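Side-chain contact in putative endo-1,4-beta-xylanase (Bacteroides thetaiotaomicron VPI-5482, PDB 5MSX), which probably hydrolyses O-glycosidic bonds of plant pectin, acting as a calcium-binding family 43 glycoside hydrolase linked to arabinan and rhamnogalacturonan II breakdown: residues T249-G254 and M342-C347. Numbering follows the deposited sequence. Where two conformers were deposited one is given.
Sequences TNYERG and MKDPTC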
loop_
_atom_site.group_PDB
_atom_site.type_symbol
_atom_site.label_atom_id
_atom_site.label_comp_id
_atom_site.label_asym_id
_atom_site.label_seq_id
_atom_site.Cartn_x
_atom_site.Cartn_y
_atom_site.Cartn_z
ATOM N N THR C 249 -10.387 -35.059 19.902
ATOM C CA THR C 249 -11.223 -36.218 19.558
ATOM C C THR C 249 -12.396 -36.382 20.543
ATOM O O THR C 249 -12.219 -36.251 21.759
ATOM C CB THR C 249 -10.382 -37.508 19.472
ATOM O OG1 THR C 249 -9.547 -37.433 18.310
ATOM C CG2 THR C 249 -11.285 -38.804 19.410
ATOM N N ASN C 250 -13.596 -36.559 19.986
ATOM C CA ASN C 250 -14.803 -36.900 20.754
ATOM C C ASN C 250 -15.221 -38.318 20.322
ATOM O O ASN C 250 -15.849 -38.526 19.247
ATOM C CB ASN C 250 -15.898 -35.893 20.482
ATOM C CG ASN C 250 -17.148 -36.143 21.324
ATOM O OD1 ASN C 250 -17.533 -37.288 21.574
ATOM N ND2 ASN C 250 -17.811 -35.069 21.715
ATOM N N TYR C 251 -14.843 -39.287 21.150
ATOM C CA TYR C 251 -15.025 -40.706 20.857
ATOM C C TYR C 251 -16.511 -41.044 20.728
ATOM O O TYR C 251 -16.919 -41.721 19.794
ATOM C CB TYR C 251 -14.360 -41.568 21.949
ATOM C CG TYR C 251 -12.853 -41.566 21.862
ATOM C CD1 TYR C 251 -12.201 -42.384 20.945
ATOM C CD2 TYR C 251 -12.072 -40.738 22.672
ATOM C CE1 TYR C 251 -10.820 -42.387 20.838
ATOM C CE2 TYR C 251 -10.686 -40.740 22.564
ATOM C CZ TYR C 251 -10.083 -41.570 21.642
ATOM O OH TYR C 251 -8.733 -41.609 21.501
ATOM N N GLU C 252 -17.301 -40.546 21.678
ATOM C CA GLU C 252 -18.758 -40.732 21.703
ATOM C C GLU C 252 -19.471 -40.296 20.413
ATOM O O GLU C 252 -20.375 -40.979 19.947
ATOM C CB GLU C 252 -19.371 -39.959 22.877
ATOM N N ARG C 253 -19.089 -39.146 19.860
ATOM C CA ARG C 253 -19.658 -38.657 18.601
ATOM C C ARG C 253 -18.925 -39.133 17.366
ATOM O O ARG C 253 -19.357 -38.865 16.263
ATOM C CB ARG C 253 -19.754 -37.130 18.599
ATOM C CG ARG C 253 -20.787 -36.634 19.598
ATOM C CD ARG C 253 -20.939 -35.131 19.579
ATOM N NE ARG C 253 -21.453 -34.663 20.865
ATOM C CZ ARG C 253 -21.305 -33.439 21.380
ATOM N NH1 ARG C 253 -20.628 -32.482 20.750
ATOM N NH2 ARG C 253 -21.832 -33.170 22.575
ATOM N N GLY C 254 -17.850 -39.874 17.519
ATOM C CA GLY C 254 -17.108 -40.380 16.346
ATOM C C GLY C 254 -16.432 -39.253 15.541
ATOM O O GLY C 254 -16.490 -39.252 14.298
ATOM N N MET C 342 -4.461 -44.701 12.098
ATOM C CA MET C 342 -3.079 -44.253 11.955
ATOM C C MET C 342 -2.386 -44.194 13.316
ATOM O O MET C 342 -1.448 -44.926 13.540
ATOM C CB MET C 342 -3.026 -42.920 11.214
ATOM C CG MET C 342 -1.672 -42.631 10.586
ATOM S SD MET C 342 -1.477 -43.315 8.924
ATOM C CE MET C 342 -2.432 -42.119 7.997
ATOM N N LYS C 343 -2.868 -43.353 14.221
ATOM C CA LYS C 343 -2.330 -43.212 15.566
ATOM C C LYS C 343 -3.273 -43.641 16.695
ATOM O O LYS C 343 -2.847 -43.736 17.849
ATOM C CB LYS C 343 -1.952 -41.752 15.781
ATOM C CG LYS C 343 -0.820 -41.300 14.869
ATOM C CD LYS C 343 -0.397 -39.886 15.229
ATOM C CE LYS C 343 0.994 -39.534 14.720
ATOM N NZ LYS C 343 1.296 -38.104 15.017
ATOM N N ASP C 344 -4.545 -43.903 16.378
ATOM C CA ASP C 344 -5.557 -44.239 17.393
ATOM C C ASP C 344 -6.142 -45.592 17.014
ATOM O O ASP C 344 -7.032 -45.658 16.150
ATOM C CB ASP C 344 -6.665 -43.191 17.422
ATOM C CG ASP C 344 -7.647 -43.394 18.558
ATOM O OD1 ASP C 344 -7.743 -44.520 19.164
ATOM O OD2 ASP C 344 -8.327 -42.379 18.844
ATOM N N PRO C 345 -5.678 -46.671 17.672
ATOM C CA PRO C 345 -6.201 -47.985 17.269
ATOM C C PRO C 345 -7.711 -48.181 17.475
ATOM O O PRO C 345 -8.255 -49.150 16.940
ATOM C CB PRO C 345 -5.355 -48.996 18.081
ATOM C CG PRO C 345 -4.392 -48.203 18.904
ATOM C CD PRO C 345 -4.775 -46.756 18.844
ATOM N N THR C 346 -8.373 -47.293 18.227
ATOM C CA THR C 346 -9.833 -47.328 18.386
ATOM C C THR C 346 -10.630 -46.630 17.276
ATOM O O THR C 346 -11.854 -46.687 17.294
ATOM C CB THR C 346 -10.306 -46.744 19.750
ATOM O OG1 THR C 346 -10.209 -45.309 19.750
ATOM C CG2 THR C 346 -9.491 -47.315 20.892
ATOM N N CYS C 347 -9.961 -45.943 16.348
ATOM C CA CYS C 347 -10.655 -45.261 15.257
ATOM C C CYS C 347 -10.920 -46.219 14.090
ATOM O O CYS C 347 -10.129 -46.309 13.151
ATOM C CB CYS C 347 -9.892 -44.027 14.772
ATOM S SG CYS C 347 -10.736 -43.222 13.381
HETATM O O HOH W 1 -7.815 -39.833 18.824
#
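Tyr251 and Asp344 approach each other from opposite directions across two loops, a compact example of how one carboxylate can serve two chain segments by dividing its oxygens between them. In the given conformer of Tyr251, one of two, its OH donates to OD2 of Asp344 at 2.8 Å; this oxygen lies at the ring edge, near the ring plane, while the hydroxyl reaches it from above the carboxylate plane, the two flat groups being turned 74° apart. Asp344 OD1 works within its own loop, taking OG1 of Thr346 at 2.7 Å and, from the same face, the backbone N of Thr346 at 3.0 Å. The latter bond forms an Asx turn over the type I turn from Asp344 to Cys347. With chi1 at 75°, Thr346 OG1 reaches OD1 and, in this conformer, lies obliquely 3.2 Å from CE1 of Tyr251. A second link runs through a water that donates to Asp344 OD2 (2.6 Å) and is hydrogen-bonded to Thr249 OG1 (3.0 Å). Thr249 CG2 rests over the centre of one face of the Tyr251 ring. Glu221 binds the backbone N of Asp344. Strand 245-247, which leads into the tyrosine loop, edges a four-stranded antiparallel sheet, consistent with a blade of the family 43 five-bladed beta-propeller; the other loop follows strand 337-339. Four donors on the buried Asp344 carboxylate would be expected to stabilise its negative charge, while fixing its rotation.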